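Local coordinates for protein Glucose/sorbosone dehydrogenases (Escherichia coli K12, PDB 2G8S) that belongs to the glucose/sorbosone dehydrogenase family, folds as a six-bladed beta-propeller and binds a calcium ion, at residues G220-N225 with D269-S274; I196-G201 with N214-R219; E11-K16 with L347-P352. All coordinates share one frame; numbering follows the deposited sequence.

How the interactions relate
The three contacts lie in one beta-propeller. Interactions 1 and 2 are buried and touch each other. They share a blade: strands 210-216 and 222-225 are neighbours in it, and Asp222 OD1 of interaction 1 takes the backbone N-H of Gly217 from interaction 2. Interaction 2 pairs two strands within that blade, while interaction 1 ties the blade to the next one. Both rely on carboxylates gripping backbone N-H groups, and both lie near the calcium ion. Interaction 3 is partly buried, with its centre about 24 Å from that of interaction 1. There the two chain ends pair, through backbone bonds and aliphatic side chains.

Interaction 1. Residues G220-N225 with D269-S274; sequences GGDEIN and DSPAVS. With CA (calcium ion), chain C.
Asp222 reaches from 220-225 to the loop 269-272 and the start of strand 273-279, and both its oxygens are used. CG stands anti to the carbonyl carbon (chi1 -73°), which turns the carboxylate toward that loop. Val273 N bonds Asp222 OD2 over 3.0 Å, from the anti side but tilted out of the carboxylate plane. Ala272 N lies 2.8 Å from Asp222 OD2, but that bond is bent and weak. Ser270 OG donates to Asp222 OD1 over 2.8 Å. It comes from above the carboxylate, 72° out of its plane. Gly217 N is a second donor to OD1. With Val273 N on OD2, both oxygens are gripped and the rotation of the carboxylate is fixed. Pro271 CD packs against Asp222 OD2 at 3.3 Å, and Val273 CG2 approaches the same oxygen.

Glu223 turns away from 269-274, and its extended chain leads to the calcium ion. Glu223 OE1 and Glu223 OE2 each lie 2.5 Å from the metal. Asn225 ND2 bonds Glu223 OE1 at 2.8 Å, and Asn225 OD1 takes a bond from a calcium-bound water. Four waters and Tyr233 complete the site.

Gly221 and Asp222 form a G1 beta bulge opposite Trp267. Strand 222-225 runs between strands 210-216 and 265-267, and strand 273-279 is the first of the next blade, so Asp222 bridges adjacent blades.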
loop_
_atom_site.group_PDB
_atom_site.type_symbol
_atom_site.label_atom_id
_atom_site.label_comp_id
_atom_site.label_asym_id
_atom_site.label_seq_id
_atom_site.Cartn_x
_atom_site.Cartn_y
_atom_site.Cartn_z
ATOM N N GLY A 220 8.078 -9.784 14.403
ATOM C CA GLY A 220 8.159 -8.448 14.977
ATOM C C GLY A 220 8.839 -7.452 14.044
ATOM O O GLY A 220 9.397 -7.820 12.997
ATOM N N GLY A 221 8.790 -6.182 14.421
ATOM C CA GLY A 221 9.567 -5.168 13.734
ATOM C C GLY A 221 8.827 -4.441 12.624
ATOM O O GLY A 221 9.458 -3.816 11.767
ATOM N N ASP A 222 7.489 -4.497 12.619
ATOM C CA ASP A 222 6.729 -3.645 11.690
ATOM C C ASP A 222 7.117 -2.191 11.931
ATOM O O ASP A 222 7.454 -1.818 13.060
ATOM C CB ASP A 222 5.216 -3.770 11.898
ATOM C CG ASP A 222 4.636 -5.088 11.400
ATOM O OD1 ASP A 222 5.387 -6.043 11.094
ATOM O OD2 ASP A 222 3.389 -5.160 11.344
ATOM N N GLU A 223 7.053 -1.374 10.876
ATOM C CA GLU A 223 7.520 0.018 10.935
ATOM C C GLU A 223 6.585 0.995 10.242
ATOM O O GLU A 223 5.870 0.628 9.308
ATOM C CB GLU A 223 8.881 0.153 10.240
ATOM C CG GLU A 223 10.038 -0.587 10.895
ATOM C CD GLU A 223 11.358 -0.340 10.172
ATOM O OE1 GLU A 223 11.354 0.263 9.059
ATOM O OE2 GLU A 223 12.412 -0.744 10.721
ATOM N N ILE A 224 6.623 2.239 10.709
ATOM C CA ILE A 224 6.208 3.407 9.933
ATOM C C ILE A 224 7.460 4.219 9.626
ATOM O O ILE A 224 8.220 4.551 10.543
ATOM C CB ILE A 224 5.234 4.324 10.700
ATOM C CG1 ILE A 224 3.981 3.554 11.118
ATOM C CG2 ILE A 224 4.863 5.544 9.832
ATOM C CD1 ILE A 224 3.043 4.353 12.037
ATOM N N ASN A 225 7.693 4.485 8.339
ATOM C CA ASN A 225 8.788 5.341 7.906
ATOM C C ASN A 225 8.284 6.592 7.193
ATOM O O ASN A 225 7.180 6.596 6.611
ATOM C CB ASN A 225 9.712 4.564 6.961
ATOM C CG ASN A 225 10.482 3.484 7.679
ATOM O OD1 ASN A 225 11.290 3.789 8.543
ATOM N ND2 ASN A 225 10.223 2.222 7.344
ATOM N N ASP A 269 6.012 -6.444 18.599
ATOM C CA ASP A 269 4.960 -7.429 18.369
ATOM C C ASP A 269 4.169 -6.963 17.156
ATOM O O ASP A 269 3.364 -6.030 17.248
ATOM C CB ASP A 269 4.043 -7.520 19.590
ATOM C CG ASP A 269 4.683 -8.266 20.741
ATOM O OD1 ASP A 269 5.162 -9.400 20.518
ATOM O OD2 ASP A 269 4.697 -7.734 21.870
ATOM N N SER A 270 4.415 -7.600 16.018
ATOM C CA SER A 270 3.868 -7.124 14.736
ATOM C C SER A 270 2.342 -7.237 14.623
ATOM O O SER A 270 1.799 -8.326 14.764
ATOM C CB SER A 270 4.493 -7.896 13.578
ATOM O OG SER A 270 5.852 -7.528 13.402
ATOM N N PRO A 271 1.661 -6.114 14.331
ATOM C CA PRO A 271 0.246 -6.200 13.964
ATOM C C PRO A 271 0.030 -6.770 12.556
ATOM O O PRO A 271 -1.096 -7.166 12.228
ATOM C CB PRO A 271 -0.206 -4.730 13.971
ATOM C CG PRO A 271 0.870 -3.968 14.693
ATOM C CD PRO A 271 2.125 -4.716 14.398
ATOM N N ALA A 272 1.107 -6.807 11.759
ATOM C CA ALA A 272 1.070 -7.005 10.298
ATOM C C ALA A 272 0.262 -5.863 9.684
ATOM O O ALA A 272 -0.839 -6.038 9.132
ATOM C CB ALA A 272 0.525 -8.393 9.906
ATOM N N VAL A 273 0.855 -4.678 9.809
ATOM C CA VAL A 273 0.227 -3.425 9.408
ATOM C C VAL A 273 -0.123 -3.430 7.923
ATOM O O VAL A 273 0.600 -4.010 7.101
ATOM C CB VAL A 273 1.134 -2.206 9.739
ATOM C CG1 VAL A 273 1.253 -2.029 11.253
ATOM C CG2 VAL A 273 2.521 -2.339 9.096
ATOM N N SER A 274 -1.236 -2.786 7.585
ATOM C CA SER A 274 -1.718 -2.793 6.205
ATOM C C SER A 274 -2.103 -1.371 5.742
ATOM O O SER A 274 -1.393 -0.416 6.032
ATOM C CB SER A 274 -2.851 -3.811 6.051
ATOM O OG SER A 274 -3.931 -3.472 6.900
HETATM CA CA CA C . 13.805 -0.068 8.732
HETATM O O HOH W 1 13.590 2.373 9.029
HETATM O O HOH W 2 14.491 -2.321 8.556
HETATM O O HOH W 3 12.906 -0.427 6.548
HETATM O O HOH W 4 15.447 -0.000 10.415
#

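Interaction 2. Residues I196-G201 with N214-R219; sequences IRNPQG and NEHGPR. With EDO (1,2-ethanediol), chain E.
Glu215 and Arg197 meet where the beta hairpin 198-205/210-216 of a propeller blade leads out into loops. Glu215 OE1 accepts the backbone N-H of Arg197, with Arg197 N to Glu215 OE1 at 2.8 Å. The bond is nearly straight (168°) and comes on the syn side of the carboxylate, tilted out of its plane. CG of Glu215 lies between the backbone N and the carbonyl carbon, and the extended chain beyond it carries OE1 to Arg197 N. The 1,2-ethanediol O1 also donates to Glu215 OE1, over 2.7 Å.

The Arg197 side chain runs out extended, with CG anti to its backbone N (chi1 -174°). Arg197 NH1 bonds His216 O at 3.0 Å, from above that carbonyl plane. One guanidinium face lies on the peptide between Gly217 and Pro218, with Pro218 N over its centre. NH2 has a further, weak bond to Tyr244 OH.

Gln200 CG sits over a face of the His216 ring, 3.7 Å from its centroid, as a CH-pi contact. A water bridges His216 ND1 and Asn198 ND2, while Asn198 OD1 takes the N-H of Gly132.

In the backbone, Pro199 and Glu215 form a non-hydrogen-bonded antiparallel pair. Backbone bonds join Gln200 N to Asn214 O and Asn214 N to Gly201 O. Asn214 ND2 is held by Ser274 O, and Asn214 OD1 accepts Gly201 N at 2.8 Å, from above the amide carbonyl plane.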
loop_
_atom_site.group_PDB
_atom_site.type_symbol
_atom_site.label_atom_id
_atom_site.label_comp_id
_atom_site.label_asym_id
_atom_site.label_seq_id
_atom_site.Cartn_x
_atom_site.Cartn_y
_atom_site.Cartn_z
ATOM N N ILE A 196 13.899 -1.386 2.352
ATOM C CA ILE A 196 12.591 -1.706 2.915
ATOM C C ILE A 196 12.294 -3.176 2.640
ATOM O O ILE A 196 12.842 -3.782 1.706
ATOM C CB ILE A 196 11.465 -0.729 2.453
ATOM C CG1 ILE A 196 11.219 -0.851 0.956
ATOM C CG2 ILE A 196 11.793 0.734 2.856
ATOM C CD1 ILE A 196 10.051 -0.023 0.452
ATOM N N ARG A 197 11.488 -3.776 3.515
ATOM C CA ARG A 197 11.222 -5.217 3.491
ATOM C C ARG A 197 9.982 -5.533 2.660
ATOM O O ARG A 197 10.092 -5.933 1.507
ATOM C CB ARG A 197 11.094 -5.768 4.922
ATOM C CG ARG A 197 10.963 -7.277 5.002
ATOM C CD ARG A 197 10.897 -7.757 6.455
ATOM N NE ARG A 197 10.683 -9.201 6.545
ATOM C CZ ARG A 197 9.486 -9.782 6.541
ATOM N NH1 ARG A 197 8.381 -9.040 6.444
ATOM N NH2 ARG A 197 9.387 -11.109 6.631
ATOM N N ASN A 198 8.802 -5.353 3.254
ATOM C CA ASN A 198 7.545 -5.480 2.517
ATOM C C ASN A 198 6.605 -4.339 2.883
ATOM O O ASN A 198 5.881 -4.415 3.876
ATOM C CB ASN A 198 6.854 -6.839 2.701
ATOM C CG ASN A 198 5.758 -7.068 1.656
ATOM O OD1 ASN A 198 5.821 -6.494 0.569
ATOM N ND2 ASN A 198 4.772 -7.914 1.969
ATOM N N PRO A 199 6.624 -3.262 2.080
ATOM C CA PRO A 199 5.802 -2.101 2.396
ATOM C C PRO A 199 4.367 -2.458 2.085
ATOM O O PRO A 199 4.100 -3.179 1.112
ATOM C CB PRO A 199 6.321 -1.024 1.432
ATOM C CG PRO A 199 6.860 -1.798 0.265
ATOM C CD PRO A 199 7.356 -3.102 0.807
ATOM N N GLN A 200 3.450 -1.964 2.906
ATOM C CA GLN A 200 2.035 -2.258 2.700
ATOM C C GLN A 200 1.263 -0.948 2.515
ATOM O O GLN A 200 1.058 -0.510 1.387
ATOM C CB GLN A 200 1.502 -3.150 3.826
ATOM C CG GLN A 200 2.157 -4.530 3.836
ATOM C CD GLN A 200 1.656 -5.433 2.719
ATOM O OE1 GLN A 200 2.148 -5.393 1.579
ATOM N NE2 GLN A 200 0.685 -6.267 3.044
ATOM N N GLY A 201 0.864 -0.305 3.604
ATOM C CA GLY A 201 0.212 0.984 3.486
ATOM C C GLY A 201 1.157 2.129 3.162
ATOM O O GLY A 201 2.322 2.143 3.566
ATOM N N ASN A 214 4.297 2.244 5.602
ATOM C CA ASN A 214 4.512 1.222 6.610
ATOM C C ASN A 214 4.990 -0.075 5.981
ATOM O O ASN A 214 4.917 -0.262 4.755
ATOM C CB ASN A 214 3.277 1.030 7.522
ATOM C CG ASN A 214 2.122 0.326 6.828
ATOM O OD1 ASN A 214 2.313 -0.604 6.038
ATOM N ND2 ASN A 214 0.911 0.735 7.167
ATOM N N GLU A 215 5.521 -0.954 6.817
ATOM C CA GLU A 215 6.044 -2.219 6.311
ATOM C C GLU A 215 5.973 -3.330 7.335
ATOM O O GLU A 215 6.036 -3.080 8.549
ATOM C CB GLU A 215 7.472 -2.080 5.759
ATOM C CG GLU A 215 8.491 -1.525 6.704
ATOM C CD GLU A 215 9.853 -1.374 6.025
ATOM O OE1 GLU A 215 10.457 -2.419 5.709
ATOM O OE2 GLU A 215 10.297 -0.220 5.809
ATOM N N HIS A 216 5.840 -4.557 6.836
ATOM C CA HIS A 216 5.888 -5.731 7.690
ATOM C C HIS A 216 7.315 -6.076 8.060
ATOM O O HIS A 216 8.193 -6.160 7.195
ATOM C CB HIS A 216 5.300 -6.946 6.979
ATOM C CG HIS A 216 3.821 -6.885 6.810
ATOM N ND1 HIS A 216 3.111 -7.846 6.121
ATOM C CD2 HIS A 216 2.915 -5.969 7.221
ATOM C CE1 HIS A 216 1.828 -7.529 6.128
ATOM N NE2 HIS A 216 1.684 -6.395 6.790
ATOM N N GLY A 217 7.533 -6.308 9.347
ATOM C CA GLY A 217 8.758 -6.939 9.814
ATOM C C GLY A 217 8.591 -8.449 9.744
ATOM O O GLY A 217 7.510 -8.939 9.398
ATOM N N PRO A 218 9.670 -9.191 10.039
ATOM C CA PRO A 218 9.653 -10.656 10.104
ATOM C C PRO A 218 8.899 -11.087 11.372
ATOM O O PRO A 218 7.684 -10.884 11.447
ATOM C CB PRO A 218 11.142 -11.018 10.115
ATOM C CG PRO A 218 11.827 -9.812 10.747
ATOM C CD PRO A 218 11.010 -8.622 10.289
ATOM N N ARG A 219 9.581 -11.661 12.357
ATOM C CA ARG A 219 8.951 -11.905 13.645
ATOM C C ARG A 219 9.107 -10.620 14.455
ATOM O O ARG A 219 10.150 -10.374 15.083
ATOM C CB ARG A 219 9.584 -13.110 14.347
ATOM C CG ARG A 219 8.993 -13.412 15.725
ATOM C CD ARG A 219 9.432 -14.782 16.207
ATOM N NE ARG A 219 9.097 -15.005 17.614
ATOM C CZ ARG A 219 9.260 -16.169 18.240
ATOM N NH1 ARG A 219 9.754 -17.220 17.587
ATOM N NH2 ARG A 219 8.931 -16.283 19.521
HETATM C C1 EDO E . 11.183 -3.977 8.310
HETATM O O1 EDO E . 12.208 -3.514 7.411
HETATM C C2 EDO E . 11.774 -5.065 9.207
HETATM O O2 EDO E . 12.959 -4.574 9.827
HETATM O O HOH W 5 4.391 -9.516 4.322
#

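Interaction 3. Residues E11-K16 with L347-P352; sequences EVLQDK and LLKVSP. With EDO (1,2-ethanediol), chain L; EDO (1,2-ethanediol), chain H.
Leu13 lays its side chain over Leu347 and Lys349 of the neighbouring strand. Leu13 CB lies 3.8 Å from Leu347 CD2, and Leu13 CD1 lies 3.8 Å from Lys349 CB. CG stands anti to the carbonyl carbon (chi1 -65°), which leads the branch toward Lys349. The pairing is the Velcro closure of the beta-propeller: strand 8-17, from the start of the chain, is the outermost strand of the last blade and runs antiparallel to strand 345-352, from its end.

Glu11 and Lys349 form a hydrogen-bonded pair, with Lys349 N to Glu11 O at 2.8 Å and a return bond from Glu11 N to Lys349 O. Val12 and Leu348 follow as a non-hydrogen-bonded pair. Their side chains are on the opposite face of the sheet from Glu11 and Lys349, and Val12 CG2 touches Leu348 CD2 at 3.8 Å. A classic beta bulge then shifts the register by one. Leu13 and Gln14 both face Leu347: Leu13 N gives Leu347 O a bond of 2.8 Å, and Gln14 N adds a weak one. Leu347 N bonds Gln14 O and restores the pairing.

The Glu11 and Lys349 side chains run side by side in the same direction. Their charged ends do not meet, with Glu11 OE1 4.9 Å from Lys349 NZ, though the opposite charges may attract. Lys349 NZ donates to O1 of a 1,2-ethanediol and has a long, weak ion pair with Asp333. Lys349 also forms a cation-pi contact with Tyr335. Leu13 and Gln14 also touch Trp44 of strand 40-45, in the first blade. The Gln14 amide folds back on its own strand: in the modelled conformer of Asp15, Gln14 NE2 bonds Asp15 O at 3.0 Å, almost straight (173°) and in the amide plane.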
loop_
_atom_site.group_PDB
_atom_site.type_symbol
_atom_site.label_atom_id
_atom_site.label_comp_id
_atom_site.label_asym_id
_atom_site.label_seq_id
_atom_site.Cartn_x
_atom_site.Cartn_y
_atom_site.Cartn_z
ATOM N N GLU A 11 -20.994 -0.095 9.677
ATOM C CA GLU A 11 -22.022 -0.496 8.722
ATOM C C GLU A 11 -21.361 -1.358 7.657
ATOM O O GLU A 11 -20.367 -0.946 7.050
ATOM C CB GLU A 11 -22.681 0.734 8.080
ATOM C CG GLU A 11 -23.595 0.382 6.911
ATOM C CD GLU A 11 -24.355 1.572 6.339
ATOM O OE1 GLU A 11 -23.992 2.735 6.624
ATOM O OE2 GLU A 11 -25.314 1.325 5.576
ATOM N N VAL A 12 -21.903 -2.555 7.435
ATOM C CA VAL A 12 -21.399 -3.410 6.363
ATOM C C VAL A 12 -22.037 -2.968 5.050
ATOM O O VAL A 12 -23.238 -3.159 4.843
ATOM C CB VAL A 12 -21.692 -4.913 6.614
ATOM C CG1 VAL A 12 -21.147 -5.760 5.461
ATOM C CG2 VAL A 12 -21.093 -5.361 7.942
ATOM N N LEU A 13 -21.234 -2.368 4.176
ATOM C CA LEU A 13 -21.736 -1.887 2.890
ATOM C C LEU A 13 -21.863 -3.001 1.860
ATOM O O LEU A 13 -22.794 -3.009 1.046
ATOM C CB LEU A 13 -20.842 -0.779 2.331
ATOM C CG LEU A 13 -20.805 0.512 3.148
ATOM C CD1 LEU A 13 -19.869 1.490 2.487
ATOM C CD2 LEU A 13 -22.195 1.137 3.309
ATOM N N GLN A 14 -20.911 -3.928 1.892
ATOM C CA GLN A 14 -20.877 -5.046 0.959
ATOM C C GLN A 14 -20.167 -6.217 1.619
ATOM O O GLN A 14 -19.117 -6.036 2.235
ATOM C CB GLN A 14 -20.144 -4.642 -0.324
ATOM C CG GLN A 14 -20.111 -5.737 -1.400
ATOM C CD GLN A 14 -21.501 -6.178 -1.815
ATOM O OE1 GLN A 14 -22.297 -5.369 -2.285
ATOM N NE2 GLN A 14 -21.804 -7.459 -1.627
ATOM N N ASP A 15 -20.753 -7.408 1.511
ATOM C CA ASP A 15 -20.095 -8.607 2.024
ATOM C C ASP A 15 -19.696 -9.543 0.888
ATOM O O ASP A 15 -19.810 -9.182 -0.296
ATOM C CB ASP A 15 -20.944 -9.324 3.094
ATOM C CG ASP A 15 -22.308 -9.772 2.581
ATOM O OD1 ASP A 15 -22.509 -9.866 1.352
ATOM O OD2 ASP A 15 -23.188 -10.042 3.427
ATOM N N LYS A 16 -19.192 -10.724 1.262
ATOM C CA LYS A 16 -18.786 -11.773 0.320
ATOM C C LYS A 16 -17.775 -11.279 -0.721
ATOM O O LYS A 16 -17.828 -11.638 -1.901
ATOM C CB LYS A 16 -20.008 -12.441 -0.328
ATOM C CG LYS A 16 -20.990 -13.048 0.685
ATOM C CD LYS A 16 -21.819 -14.184 0.089
ATOM C CE LYS A 16 -22.443 -13.817 -1.254
ATOM N NZ LYS A 16 -23.388 -12.672 -1.178
ATOM N N LEU A 347 -16.643 -4.698 2.863
ATOM C CA LEU A 347 -16.414 -3.260 2.820
ATOM C C LEU A 347 -17.244 -2.668 3.949
ATOM O O LEU A 347 -18.467 -2.853 3.986
ATOM C CB LEU A 347 -16.872 -2.692 1.480
ATOM C CG LEU A 347 -16.958 -1.165 1.357
ATOM C CD1 LEU A 347 -15.576 -0.508 1.395
ATOM C CD2 LEU A 347 -17.720 -0.809 0.079
ATOM N N LEU A 348 -16.563 -1.976 4.868
ATOM C CA LEU A 348 -17.185 -1.415 6.060
ATOM C C LEU A 348 -17.108 0.098 6.040
ATOM O O LEU A 348 -16.111 0.662 5.595
ATOM C CB LEU A 348 -16.450 -1.903 7.306
ATOM C CG LEU A 348 -16.215 -3.408 7.472
ATOM C CD1 LEU A 348 -15.294 -3.711 8.650
ATOM C CD2 LEU A 348 -17.542 -4.127 7.639
ATOM N N LYS A 349 -18.166 0.739 6.540
ATOM C CA LYS A 349 -18.206 2.188 6.725
ATOM C C LYS A 349 -18.222 2.425 8.229
ATOM O O LYS A 349 -19.122 1.942 8.935
ATOM C CB LYS A 349 -19.458 2.773 6.060
ATOM C CG LYS A 349 -19.602 4.298 6.164
ATOM C CD LYS A 349 -20.775 4.756 5.312
ATOM C CE LYS A 349 -20.980 6.261 5.383
ATOM N NZ LYS A 349 -22.112 6.690 4.513
ATOM N N VAL A 350 -17.213 3.150 8.710
ATOM C CA VAL A 350 -16.920 3.214 10.140
ATOM C C VAL A 350 -16.919 4.663 10.623
ATOM O O VAL A 350 -16.431 5.553 9.930
ATOM C CB VAL A 350 -15.549 2.534 10.448
ATOM C CG1 VAL A 350 -15.255 2.544 11.947
ATOM C CG2 VAL A 350 -15.506 1.096 9.910
ATOM N N SER A 351 -17.492 4.884 11.805
ATOM C CA SER A 351 -17.550 6.211 12.405
ATOM C C SER A 351 -17.495 6.101 13.937
ATOM O O SER A 351 -17.822 5.061 14.501
ATOM C CB SER A 351 -18.813 6.948 11.939
ATOM O OG SER A 351 -19.967 6.138 12.104
ATOM N N PRO A 352 -17.044 7.167 14.618
ATOM C CA PRO A 352 -16.962 7.118 16.083
ATOM C C PRO A 352 -18.307 7.368 16.762
ATOM O O PRO A 352 -19.177 8.026 16.189
ATOM C CB PRO A 352 -16.014 8.276 16.407
ATOM C CG PRO A 352 -16.258 9.270 15.325
ATOM C CD PRO A 352 -16.598 8.462 14.077
HETATM C C1 EDO L . -23.490 4.704 1.373
HETATM O O1 EDO L . -23.198 4.713 2.773
HETATM C C2 EDO L . -22.326 5.308 0.602
HETATM O O2 EDO L . -21.110 5.116 1.333
HETATM C C1 EDO H . -18.046 -11.065 -5.243
HETATM O O1 EDO H . -18.056 -12.185 -6.132
HETATM C C2 EDO H . -16.614 -10.621 -4.968
HETATM O O2 EDO H . -15.797 -11.719 -4.540
#